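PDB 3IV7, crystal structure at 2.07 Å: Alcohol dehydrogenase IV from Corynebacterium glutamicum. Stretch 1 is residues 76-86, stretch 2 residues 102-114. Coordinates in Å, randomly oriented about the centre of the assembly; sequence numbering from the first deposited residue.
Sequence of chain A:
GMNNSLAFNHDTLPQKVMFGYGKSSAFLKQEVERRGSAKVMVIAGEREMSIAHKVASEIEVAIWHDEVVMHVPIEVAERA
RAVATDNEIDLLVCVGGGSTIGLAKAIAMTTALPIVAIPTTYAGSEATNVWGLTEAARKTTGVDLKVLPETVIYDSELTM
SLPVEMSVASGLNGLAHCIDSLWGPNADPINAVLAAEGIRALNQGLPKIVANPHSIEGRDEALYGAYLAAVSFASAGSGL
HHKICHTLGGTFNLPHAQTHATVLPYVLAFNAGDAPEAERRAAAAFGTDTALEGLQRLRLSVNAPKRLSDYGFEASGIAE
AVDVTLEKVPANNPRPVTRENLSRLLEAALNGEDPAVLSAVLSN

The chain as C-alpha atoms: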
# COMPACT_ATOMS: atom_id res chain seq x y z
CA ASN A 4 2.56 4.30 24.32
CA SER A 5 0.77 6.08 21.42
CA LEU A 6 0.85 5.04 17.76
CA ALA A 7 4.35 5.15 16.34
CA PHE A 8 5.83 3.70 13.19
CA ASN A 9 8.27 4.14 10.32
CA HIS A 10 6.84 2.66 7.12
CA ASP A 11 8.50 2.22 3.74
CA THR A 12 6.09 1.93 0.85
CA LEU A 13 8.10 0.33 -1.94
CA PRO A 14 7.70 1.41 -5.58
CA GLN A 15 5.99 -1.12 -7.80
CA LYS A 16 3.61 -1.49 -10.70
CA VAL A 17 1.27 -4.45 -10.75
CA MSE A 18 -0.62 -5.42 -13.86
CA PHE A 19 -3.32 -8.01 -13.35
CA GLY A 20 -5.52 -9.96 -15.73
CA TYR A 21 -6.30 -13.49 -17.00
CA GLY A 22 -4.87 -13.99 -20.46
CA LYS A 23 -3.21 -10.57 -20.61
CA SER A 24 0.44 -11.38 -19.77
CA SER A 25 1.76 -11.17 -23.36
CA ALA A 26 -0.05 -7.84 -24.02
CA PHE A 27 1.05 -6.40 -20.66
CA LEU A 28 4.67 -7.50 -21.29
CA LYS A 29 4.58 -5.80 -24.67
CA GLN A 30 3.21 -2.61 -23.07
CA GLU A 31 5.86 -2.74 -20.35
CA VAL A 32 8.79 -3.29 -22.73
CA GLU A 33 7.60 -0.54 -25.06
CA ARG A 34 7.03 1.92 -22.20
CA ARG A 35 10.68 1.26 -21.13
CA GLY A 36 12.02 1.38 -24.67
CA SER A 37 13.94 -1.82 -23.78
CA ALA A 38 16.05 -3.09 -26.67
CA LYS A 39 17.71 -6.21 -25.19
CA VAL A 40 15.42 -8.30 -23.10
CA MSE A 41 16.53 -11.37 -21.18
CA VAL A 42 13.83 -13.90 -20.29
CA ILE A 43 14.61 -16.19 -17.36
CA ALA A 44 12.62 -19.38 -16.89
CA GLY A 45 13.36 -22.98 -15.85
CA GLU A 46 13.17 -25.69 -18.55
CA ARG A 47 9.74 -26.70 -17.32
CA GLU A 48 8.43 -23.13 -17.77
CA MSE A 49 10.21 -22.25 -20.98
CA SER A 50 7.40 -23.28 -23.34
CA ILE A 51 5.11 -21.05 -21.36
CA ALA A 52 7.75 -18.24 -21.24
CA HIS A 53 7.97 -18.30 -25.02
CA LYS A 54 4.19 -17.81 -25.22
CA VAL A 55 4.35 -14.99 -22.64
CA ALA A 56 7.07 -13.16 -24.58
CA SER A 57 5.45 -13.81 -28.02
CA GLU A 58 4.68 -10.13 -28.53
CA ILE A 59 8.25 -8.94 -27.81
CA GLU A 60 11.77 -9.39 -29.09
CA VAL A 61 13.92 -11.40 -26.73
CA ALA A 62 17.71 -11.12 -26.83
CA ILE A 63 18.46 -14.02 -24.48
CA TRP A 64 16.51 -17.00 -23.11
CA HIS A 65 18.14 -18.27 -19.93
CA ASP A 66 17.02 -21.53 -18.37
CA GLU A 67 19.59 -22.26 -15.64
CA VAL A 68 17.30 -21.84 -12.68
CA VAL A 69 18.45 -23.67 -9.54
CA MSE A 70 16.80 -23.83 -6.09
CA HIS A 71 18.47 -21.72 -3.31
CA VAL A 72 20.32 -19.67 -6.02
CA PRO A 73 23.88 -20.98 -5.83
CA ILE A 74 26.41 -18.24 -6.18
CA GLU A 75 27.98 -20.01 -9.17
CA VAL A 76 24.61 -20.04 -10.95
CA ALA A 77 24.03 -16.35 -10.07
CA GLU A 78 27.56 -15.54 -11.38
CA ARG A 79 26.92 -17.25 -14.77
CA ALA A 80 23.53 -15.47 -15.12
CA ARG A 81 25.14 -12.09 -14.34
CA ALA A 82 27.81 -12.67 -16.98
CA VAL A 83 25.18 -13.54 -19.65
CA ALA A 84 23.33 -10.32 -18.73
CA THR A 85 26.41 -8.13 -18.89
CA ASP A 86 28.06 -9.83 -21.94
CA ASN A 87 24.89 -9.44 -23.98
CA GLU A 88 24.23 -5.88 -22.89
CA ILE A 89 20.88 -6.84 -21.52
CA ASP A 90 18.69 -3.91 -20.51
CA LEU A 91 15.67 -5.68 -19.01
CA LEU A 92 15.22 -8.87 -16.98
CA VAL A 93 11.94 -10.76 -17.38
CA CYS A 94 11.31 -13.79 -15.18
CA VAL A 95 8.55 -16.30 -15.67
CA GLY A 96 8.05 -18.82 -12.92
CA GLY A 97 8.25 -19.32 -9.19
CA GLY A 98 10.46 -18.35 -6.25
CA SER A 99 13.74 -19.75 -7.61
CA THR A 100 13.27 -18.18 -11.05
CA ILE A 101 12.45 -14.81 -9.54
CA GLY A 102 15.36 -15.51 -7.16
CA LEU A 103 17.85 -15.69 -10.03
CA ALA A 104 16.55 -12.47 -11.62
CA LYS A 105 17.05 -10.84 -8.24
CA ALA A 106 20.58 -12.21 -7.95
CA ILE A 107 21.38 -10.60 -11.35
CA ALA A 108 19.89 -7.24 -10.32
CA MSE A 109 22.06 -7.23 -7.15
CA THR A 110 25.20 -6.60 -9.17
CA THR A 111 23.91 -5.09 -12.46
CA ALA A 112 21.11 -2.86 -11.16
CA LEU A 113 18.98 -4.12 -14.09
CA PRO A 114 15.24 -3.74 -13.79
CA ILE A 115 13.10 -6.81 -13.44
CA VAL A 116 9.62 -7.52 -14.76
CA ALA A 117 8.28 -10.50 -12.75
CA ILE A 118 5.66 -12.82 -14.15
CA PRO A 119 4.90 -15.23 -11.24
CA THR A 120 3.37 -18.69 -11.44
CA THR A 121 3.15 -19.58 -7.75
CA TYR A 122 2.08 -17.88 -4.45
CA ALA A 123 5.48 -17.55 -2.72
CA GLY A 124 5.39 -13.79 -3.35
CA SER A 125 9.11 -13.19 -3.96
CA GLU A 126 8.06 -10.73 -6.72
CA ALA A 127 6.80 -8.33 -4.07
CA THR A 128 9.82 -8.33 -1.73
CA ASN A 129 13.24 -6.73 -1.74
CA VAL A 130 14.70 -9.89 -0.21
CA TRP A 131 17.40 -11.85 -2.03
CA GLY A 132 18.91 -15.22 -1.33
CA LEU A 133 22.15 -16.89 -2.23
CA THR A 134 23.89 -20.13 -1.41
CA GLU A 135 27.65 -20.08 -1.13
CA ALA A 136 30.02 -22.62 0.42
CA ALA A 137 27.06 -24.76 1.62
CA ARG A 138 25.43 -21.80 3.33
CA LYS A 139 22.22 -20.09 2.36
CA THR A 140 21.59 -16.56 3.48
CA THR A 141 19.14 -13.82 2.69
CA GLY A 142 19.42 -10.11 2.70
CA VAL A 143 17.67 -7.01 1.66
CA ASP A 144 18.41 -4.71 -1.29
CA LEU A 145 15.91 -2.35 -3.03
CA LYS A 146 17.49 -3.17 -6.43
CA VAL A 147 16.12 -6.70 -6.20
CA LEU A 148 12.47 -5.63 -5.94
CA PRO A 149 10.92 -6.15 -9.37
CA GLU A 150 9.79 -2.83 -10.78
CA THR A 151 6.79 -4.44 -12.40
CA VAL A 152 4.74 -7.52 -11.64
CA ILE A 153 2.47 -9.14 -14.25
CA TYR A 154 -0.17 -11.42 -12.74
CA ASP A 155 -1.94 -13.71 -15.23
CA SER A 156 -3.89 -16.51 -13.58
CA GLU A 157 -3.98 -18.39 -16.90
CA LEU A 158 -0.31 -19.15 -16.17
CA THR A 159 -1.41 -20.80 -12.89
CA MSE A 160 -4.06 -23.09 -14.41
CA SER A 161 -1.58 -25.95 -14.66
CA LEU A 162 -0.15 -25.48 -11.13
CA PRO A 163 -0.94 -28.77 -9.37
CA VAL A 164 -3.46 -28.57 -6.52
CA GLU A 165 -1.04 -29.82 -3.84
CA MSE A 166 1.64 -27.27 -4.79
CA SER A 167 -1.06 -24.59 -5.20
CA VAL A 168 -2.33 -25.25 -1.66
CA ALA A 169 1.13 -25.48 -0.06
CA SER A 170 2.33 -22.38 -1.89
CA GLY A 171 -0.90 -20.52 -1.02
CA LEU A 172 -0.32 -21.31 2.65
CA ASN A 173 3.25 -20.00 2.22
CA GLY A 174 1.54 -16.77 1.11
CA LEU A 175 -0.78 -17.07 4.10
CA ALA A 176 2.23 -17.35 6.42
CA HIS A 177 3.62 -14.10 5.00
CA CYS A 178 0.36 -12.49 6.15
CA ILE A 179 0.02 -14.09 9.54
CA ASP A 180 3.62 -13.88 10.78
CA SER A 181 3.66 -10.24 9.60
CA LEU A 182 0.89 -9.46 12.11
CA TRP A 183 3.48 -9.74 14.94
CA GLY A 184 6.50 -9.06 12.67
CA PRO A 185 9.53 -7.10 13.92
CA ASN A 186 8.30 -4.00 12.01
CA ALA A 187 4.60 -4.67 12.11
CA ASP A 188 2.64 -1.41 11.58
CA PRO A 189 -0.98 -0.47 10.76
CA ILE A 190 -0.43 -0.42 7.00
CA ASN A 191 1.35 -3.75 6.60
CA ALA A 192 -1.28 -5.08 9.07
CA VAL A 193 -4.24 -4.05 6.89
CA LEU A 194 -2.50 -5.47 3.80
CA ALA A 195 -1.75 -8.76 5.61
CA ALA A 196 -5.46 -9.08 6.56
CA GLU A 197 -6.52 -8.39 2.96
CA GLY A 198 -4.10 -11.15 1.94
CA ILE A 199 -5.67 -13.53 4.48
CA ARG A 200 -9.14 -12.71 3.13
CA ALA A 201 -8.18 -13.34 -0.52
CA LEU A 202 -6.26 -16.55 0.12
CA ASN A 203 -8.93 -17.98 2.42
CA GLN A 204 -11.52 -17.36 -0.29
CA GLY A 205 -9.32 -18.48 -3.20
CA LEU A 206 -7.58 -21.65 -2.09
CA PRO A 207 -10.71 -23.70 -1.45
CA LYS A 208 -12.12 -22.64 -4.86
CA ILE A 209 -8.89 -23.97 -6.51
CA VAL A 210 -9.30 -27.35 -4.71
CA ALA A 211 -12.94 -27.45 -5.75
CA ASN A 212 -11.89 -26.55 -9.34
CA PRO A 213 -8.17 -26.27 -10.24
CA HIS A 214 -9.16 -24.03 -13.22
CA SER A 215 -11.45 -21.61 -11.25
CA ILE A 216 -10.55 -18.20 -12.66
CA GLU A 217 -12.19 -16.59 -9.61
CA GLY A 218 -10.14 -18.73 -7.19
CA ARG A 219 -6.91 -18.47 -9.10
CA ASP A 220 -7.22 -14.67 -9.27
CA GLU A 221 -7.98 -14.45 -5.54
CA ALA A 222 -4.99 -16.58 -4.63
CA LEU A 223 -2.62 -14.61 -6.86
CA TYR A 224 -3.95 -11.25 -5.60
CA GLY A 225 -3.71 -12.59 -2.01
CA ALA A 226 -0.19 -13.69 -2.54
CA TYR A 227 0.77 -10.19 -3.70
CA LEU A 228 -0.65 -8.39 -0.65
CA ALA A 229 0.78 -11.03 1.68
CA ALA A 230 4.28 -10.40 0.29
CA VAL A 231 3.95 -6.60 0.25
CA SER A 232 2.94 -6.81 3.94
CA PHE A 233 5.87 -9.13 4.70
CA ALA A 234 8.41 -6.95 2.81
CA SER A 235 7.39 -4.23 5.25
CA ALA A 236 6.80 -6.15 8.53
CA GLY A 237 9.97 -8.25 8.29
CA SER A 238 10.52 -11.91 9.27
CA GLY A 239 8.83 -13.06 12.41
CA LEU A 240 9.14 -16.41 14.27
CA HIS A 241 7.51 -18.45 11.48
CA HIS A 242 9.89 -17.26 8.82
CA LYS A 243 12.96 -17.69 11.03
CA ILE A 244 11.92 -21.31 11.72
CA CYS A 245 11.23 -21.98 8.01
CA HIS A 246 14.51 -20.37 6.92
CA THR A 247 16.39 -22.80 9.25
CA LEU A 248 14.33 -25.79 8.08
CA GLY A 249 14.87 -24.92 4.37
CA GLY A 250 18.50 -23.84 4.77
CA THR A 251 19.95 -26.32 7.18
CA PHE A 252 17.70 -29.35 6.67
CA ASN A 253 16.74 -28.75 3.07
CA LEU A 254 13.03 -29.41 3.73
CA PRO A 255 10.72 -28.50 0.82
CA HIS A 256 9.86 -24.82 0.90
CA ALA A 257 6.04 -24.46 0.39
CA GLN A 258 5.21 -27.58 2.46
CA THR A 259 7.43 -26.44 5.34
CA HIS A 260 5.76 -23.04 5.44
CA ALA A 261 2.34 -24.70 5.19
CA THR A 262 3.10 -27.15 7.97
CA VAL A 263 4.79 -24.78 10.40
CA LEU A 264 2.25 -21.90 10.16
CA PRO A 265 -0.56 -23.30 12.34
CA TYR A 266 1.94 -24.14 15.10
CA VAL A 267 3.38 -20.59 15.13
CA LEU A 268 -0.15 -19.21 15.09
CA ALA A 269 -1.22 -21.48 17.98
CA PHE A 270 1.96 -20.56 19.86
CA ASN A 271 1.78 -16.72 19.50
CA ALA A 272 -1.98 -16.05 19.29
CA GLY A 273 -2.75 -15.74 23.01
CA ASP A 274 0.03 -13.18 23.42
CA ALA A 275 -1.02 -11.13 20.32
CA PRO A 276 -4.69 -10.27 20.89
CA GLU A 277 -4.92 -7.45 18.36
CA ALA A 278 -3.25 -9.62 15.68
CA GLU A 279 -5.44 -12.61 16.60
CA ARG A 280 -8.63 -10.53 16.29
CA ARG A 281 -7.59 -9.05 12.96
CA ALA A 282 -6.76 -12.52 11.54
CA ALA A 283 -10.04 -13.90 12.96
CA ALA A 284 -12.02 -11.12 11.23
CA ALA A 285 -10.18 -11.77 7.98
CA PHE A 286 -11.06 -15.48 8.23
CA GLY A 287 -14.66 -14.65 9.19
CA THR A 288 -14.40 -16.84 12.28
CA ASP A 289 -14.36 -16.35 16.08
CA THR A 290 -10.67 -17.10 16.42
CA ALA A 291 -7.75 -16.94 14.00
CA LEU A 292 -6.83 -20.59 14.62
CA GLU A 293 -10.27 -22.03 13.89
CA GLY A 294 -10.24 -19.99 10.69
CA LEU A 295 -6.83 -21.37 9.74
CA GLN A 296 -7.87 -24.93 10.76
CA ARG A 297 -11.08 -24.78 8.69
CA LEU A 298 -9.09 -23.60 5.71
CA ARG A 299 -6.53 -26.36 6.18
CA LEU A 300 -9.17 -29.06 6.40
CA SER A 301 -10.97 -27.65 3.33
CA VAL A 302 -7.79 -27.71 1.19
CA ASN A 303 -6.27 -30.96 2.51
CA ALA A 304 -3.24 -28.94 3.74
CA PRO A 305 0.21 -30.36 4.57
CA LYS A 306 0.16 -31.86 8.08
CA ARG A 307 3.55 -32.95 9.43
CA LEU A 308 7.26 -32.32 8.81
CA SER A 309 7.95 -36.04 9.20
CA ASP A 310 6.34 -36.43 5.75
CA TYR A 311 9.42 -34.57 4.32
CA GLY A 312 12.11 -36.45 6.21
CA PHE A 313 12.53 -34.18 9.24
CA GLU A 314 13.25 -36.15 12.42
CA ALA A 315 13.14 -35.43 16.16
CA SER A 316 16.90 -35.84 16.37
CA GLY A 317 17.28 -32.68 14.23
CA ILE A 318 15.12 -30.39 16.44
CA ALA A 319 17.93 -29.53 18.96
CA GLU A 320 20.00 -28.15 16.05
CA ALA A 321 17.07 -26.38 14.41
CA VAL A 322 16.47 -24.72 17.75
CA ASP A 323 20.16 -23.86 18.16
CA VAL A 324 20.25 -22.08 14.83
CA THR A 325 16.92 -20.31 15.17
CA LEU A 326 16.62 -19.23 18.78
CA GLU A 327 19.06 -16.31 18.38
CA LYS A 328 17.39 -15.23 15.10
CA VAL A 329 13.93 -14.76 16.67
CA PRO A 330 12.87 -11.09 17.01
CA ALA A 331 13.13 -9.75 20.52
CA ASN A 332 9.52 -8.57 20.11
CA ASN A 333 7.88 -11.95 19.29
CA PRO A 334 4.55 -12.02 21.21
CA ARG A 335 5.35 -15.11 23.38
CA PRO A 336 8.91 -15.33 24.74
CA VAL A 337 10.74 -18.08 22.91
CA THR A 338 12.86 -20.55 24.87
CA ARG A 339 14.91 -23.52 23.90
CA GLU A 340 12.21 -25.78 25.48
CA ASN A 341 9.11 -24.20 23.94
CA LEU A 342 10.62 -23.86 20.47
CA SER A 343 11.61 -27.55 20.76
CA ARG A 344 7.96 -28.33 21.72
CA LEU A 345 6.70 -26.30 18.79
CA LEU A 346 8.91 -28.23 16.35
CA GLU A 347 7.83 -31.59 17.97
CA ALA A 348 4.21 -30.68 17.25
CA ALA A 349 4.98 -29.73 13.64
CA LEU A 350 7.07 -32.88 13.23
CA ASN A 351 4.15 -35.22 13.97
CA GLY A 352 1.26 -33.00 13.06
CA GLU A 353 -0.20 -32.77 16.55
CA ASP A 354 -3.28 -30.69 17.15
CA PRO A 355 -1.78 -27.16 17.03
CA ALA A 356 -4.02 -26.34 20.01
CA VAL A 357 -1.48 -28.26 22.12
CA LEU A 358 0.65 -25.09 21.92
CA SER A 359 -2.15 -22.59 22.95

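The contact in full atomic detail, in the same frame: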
# COMPACT_ATOMS: atom_id res chain seq x y z
N VAL A 76 25.70 -20.19 -9.99
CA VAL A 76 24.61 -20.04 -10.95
C VAL A 76 24.28 -18.53 -11.12
O VAL A 76 24.07 -18.05 -12.22
CB VAL A 76 23.39 -20.85 -10.48
CG1 VAL A 76 22.14 -20.57 -11.35
CG2 VAL A 76 23.76 -22.39 -10.45
N ALA A 77 24.25 -17.79 -10.01
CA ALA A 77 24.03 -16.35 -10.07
C ALA A 77 25.15 -15.70 -10.91
O ALA A 77 24.87 -14.88 -11.80
CB ALA A 77 23.99 -15.76 -8.66
N GLU A 78 26.40 -16.11 -10.67
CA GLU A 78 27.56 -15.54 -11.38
C GLU A 78 27.51 -15.77 -12.90
O GLU A 78 27.80 -14.86 -13.67
CB GLU A 78 28.89 -16.02 -10.79
CG GLU A 78 29.24 -15.34 -9.46
CD GLU A 78 29.60 -13.86 -9.63
OE1 GLU A 78 30.72 -13.59 -10.06
OE2 GLU A 78 28.78 -12.99 -9.32
N ARG A 79 27.14 -16.99 -13.32
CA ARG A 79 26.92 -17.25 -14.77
C ARG A 79 25.80 -16.39 -15.34
O ARG A 79 25.97 -15.80 -16.39
CB ARG A 79 26.59 -18.72 -15.02
CG ARG A 79 27.82 -19.64 -15.04
CD ARG A 79 27.46 -21.07 -15.46
NE ARG A 79 26.63 -21.77 -14.46
CZ ARG A 79 27.11 -22.41 -13.38
NH1 ARG A 79 28.40 -22.37 -13.08
NH2 ARG A 79 26.29 -23.02 -12.56
N ALA A 80 24.67 -16.30 -14.64
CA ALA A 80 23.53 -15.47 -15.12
C ALA A 80 23.93 -14.00 -15.25
O ALA A 80 23.55 -13.33 -16.22
CB ALA A 80 22.34 -15.61 -14.21
N ARG A 81 24.73 -13.50 -14.31
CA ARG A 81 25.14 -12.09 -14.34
C ARG A 81 26.02 -11.84 -15.54
O ARG A 81 25.91 -10.81 -16.17
CB ARG A 81 25.89 -11.70 -13.05
CG ARG A 81 25.00 -11.57 -11.83
CD ARG A 81 25.77 -11.77 -10.54
NE ARG A 81 24.91 -11.64 -9.32
CZ ARG A 81 25.30 -11.98 -8.09
NH1 ARG A 81 26.48 -12.53 -7.88
NH2 ARG A 81 24.47 -11.82 -7.06
N ALA A 82 26.90 -12.79 -15.84
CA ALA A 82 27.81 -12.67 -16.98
C ALA A 82 27.03 -12.64 -18.31
O ALA A 82 27.32 -11.83 -19.19
CB ALA A 82 28.81 -13.82 -16.97
N VAL A 83 26.07 -13.54 -18.47
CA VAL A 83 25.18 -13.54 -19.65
C VAL A 83 24.51 -12.16 -19.82
O VAL A 83 24.56 -11.55 -20.92
CB VAL A 83 24.11 -14.66 -19.55
CG1 VAL A 83 23.04 -14.50 -20.63
CG2 VAL A 83 24.77 -16.04 -19.65
N ALA A 84 23.94 -11.65 -18.73
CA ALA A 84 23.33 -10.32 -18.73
C ALA A 84 24.30 -9.24 -19.21
O ALA A 84 23.99 -8.48 -20.15
CB ALA A 84 22.81 -9.96 -17.29
N THR A 85 25.45 -9.16 -18.58
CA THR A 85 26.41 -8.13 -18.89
C THR A 85 27.05 -8.32 -20.30
O THR A 85 27.17 -7.37 -21.05
CB THR A 85 27.52 -8.05 -17.81
OG1 THR A 85 28.19 -9.30 -17.73
CG2 THR A 85 26.94 -7.73 -16.47
N ASP A 86 27.44 -9.55 -20.63
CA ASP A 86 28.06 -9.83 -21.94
C ASP A 86 27.15 -9.48 -23.11
O ASP A 86 27.62 -9.11 -24.18
CB ASP A 86 28.45 -11.31 -22.06
CG ASP A 86 29.63 -11.69 -21.18
OD1 ASP A 86 30.27 -10.79 -20.59
OD2 ASP A 86 29.92 -12.90 -21.07
N GLY A 102 14.14 -15.60 -7.98
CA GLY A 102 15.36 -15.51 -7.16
C GLY A 102 16.61 -15.23 -7.99
O GLY A 102 17.48 -14.44 -7.57
N LEU A 103 16.71 -15.88 -9.16
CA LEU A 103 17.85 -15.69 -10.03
C LEU A 103 17.83 -14.29 -10.66
O LEU A 103 18.88 -13.65 -10.77
CB LEU A 103 17.92 -16.79 -11.10
CG LEU A 103 19.15 -16.76 -12.01
CD1 LEU A 103 20.44 -16.87 -11.21
CD2 LEU A 103 19.10 -17.86 -13.13
N ALA A 104 16.66 -13.81 -11.05
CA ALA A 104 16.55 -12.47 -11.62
C ALA A 104 17.02 -11.48 -10.57
O ALA A 104 17.78 -10.57 -10.87
CB ALA A 104 15.09 -12.18 -12.07
N LYS A 105 16.64 -11.70 -9.32
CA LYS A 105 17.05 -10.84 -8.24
C LYS A 105 18.57 -10.88 -8.08
O LYS A 105 19.21 -9.85 -7.89
CB LYS A 105 16.37 -11.26 -6.93
CG LYS A 105 14.88 -10.88 -6.81
CD LYS A 105 14.33 -11.36 -5.46
CE LYS A 105 13.04 -10.64 -5.09
NZ LYS A 105 12.49 -11.14 -3.82
N ALA A 106 19.15 -12.08 -8.10
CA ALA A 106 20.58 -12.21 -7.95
C ALA A 106 21.32 -11.39 -9.03
O ALA A 106 22.32 -10.72 -8.74
CB ALA A 106 21.01 -13.66 -7.96
N ILE A 107 20.78 -11.38 -10.25
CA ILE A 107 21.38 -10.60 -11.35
C ILE A 107 21.27 -9.11 -11.08
O ILE A 107 22.23 -8.37 -11.28
CB ILE A 107 20.72 -10.89 -12.71
CG1 ILE A 107 20.90 -12.37 -13.09
CG2 ILE A 107 21.40 -10.01 -13.82
CD1 ILE A 107 20.03 -12.81 -14.32
N ALA A 108 20.10 -8.66 -10.63
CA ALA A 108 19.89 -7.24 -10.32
C ALA A 108 20.81 -6.74 -9.18
O ALA A 108 21.17 -5.56 -9.14
CB ALA A 108 18.45 -7.00 -9.96
N MSE A 109 21.19 -7.62 -8.27
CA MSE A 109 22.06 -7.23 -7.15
C MSE A 109 23.33 -6.57 -7.61
O MSE A 109 23.80 -5.62 -6.99
CB MSE A 109 22.44 -8.43 -6.30
CG MSE A 109 21.31 -9.04 -5.53
SE MSE A 109 21.86 -10.73 -4.67
CE MSE A 109 23.09 -10.01 -3.39
N THR A 110 23.92 -7.11 -8.68
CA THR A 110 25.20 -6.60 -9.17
C THR A 110 25.10 -5.69 -10.40
O THR A 110 25.97 -4.88 -10.61
CB THR A 110 26.14 -7.73 -9.49
OG1 THR A 110 25.56 -8.57 -10.50
CG2 THR A 110 26.40 -8.57 -8.23
N THR A 111 24.06 -5.85 -11.21
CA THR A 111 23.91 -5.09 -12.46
C THR A 111 22.96 -3.90 -12.35
O THR A 111 22.96 -3.03 -13.20
CB THR A 111 23.33 -6.00 -13.57
OG1 THR A 111 22.02 -6.42 -13.20
CG2 THR A 111 24.22 -7.23 -13.81
N ALA A 112 22.11 -3.90 -11.31
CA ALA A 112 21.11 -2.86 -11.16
C ALA A 112 20.04 -2.91 -12.27
O ALA A 112 19.27 -1.98 -12.40
CB ALA A 112 21.79 -1.41 -11.09
N LEU A 113 19.96 -4.01 -13.02
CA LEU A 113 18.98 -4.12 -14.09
C LEU A 113 17.58 -4.22 -13.53
O LEU A 113 17.36 -4.87 -12.51
CB LEU A 113 19.25 -5.33 -14.98
CG LEU A 113 20.44 -5.20 -15.95
CD1 LEU A 113 20.75 -6.57 -16.53
CD2 LEU A 113 20.14 -4.13 -17.09
N PRO A 114 16.61 -3.64 -14.21
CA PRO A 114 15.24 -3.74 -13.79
C PRO A 114 14.67 -5.09 -14.11
O PRO A 114 15.11 -5.77 -15.08
CB PRO A 114 14.54 -2.65 -14.61
CG PRO A 114 15.40 -2.46 -15.78
CD PRO A 114 16.78 -2.70 -15.34

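At the apolar centre, Ala 80 points toward the second helix, and its CB touches both Ile 107 CD1 (3.6 Å) and Leu 103 CD1 (3.8 Å). Helices 76-86 and 102-111 cross here with axes 8.8 Å apart at closest approach and 63° between their N-to-C directions; 494 Å² of surface is buried, both sides summed. The methyl of Ala 77 meets its counterpart on Ala 106, CB to CB at 3.7 Å. CA of Ala 77 lies 5.8 Å from CA of Ala 106, and CA of Arg 81 lies nearer still to CA of Ile 107, at 5.0 Å. Leu 103 CD1 also lies 4.1 Å from Val 76 CG1. One turn beyond Ala 80, Ala 84 CB rests 3.7 Å from Ile 107 CG2 and 4.0 Å from CD1 of Leu 113, which follows the end of the second helix.

Arg 81 carries the contact from apolar to polar. Its side chain fits as a knob among Ala 106, Ile 107, Met 109 (a selenomethionine) and Thr 110. The guanidinium donates twice to one backbone carbonyl, Ala 106 O, from Arg 81 NE at 2.8 Å and Arg 81 NH2 at 2.9 Å. Thr 110 N does not bond to Ala 106 O, which takes only a weak bond from Met 109 N (3.3 Å) within its own helix. Met 109 SE approaches the guanidinium edge, 3.7 Å from Arg 81 NH2, while Thr 110 CG2 covers one face. Arg 81 NH1 forms a salt bridge with Glu 78 OE2 (2.8 Å), pairing the guanidinium with a carboxylate.

At the margin, Thr 85 CG2 meets Thr 111 CG2 at 3.8 Å. Thr 111 OG1 turns back to its own stretch, donating to Ile 107 O (2.7 Å) and accepting from Leu 113 N (3.2 Å).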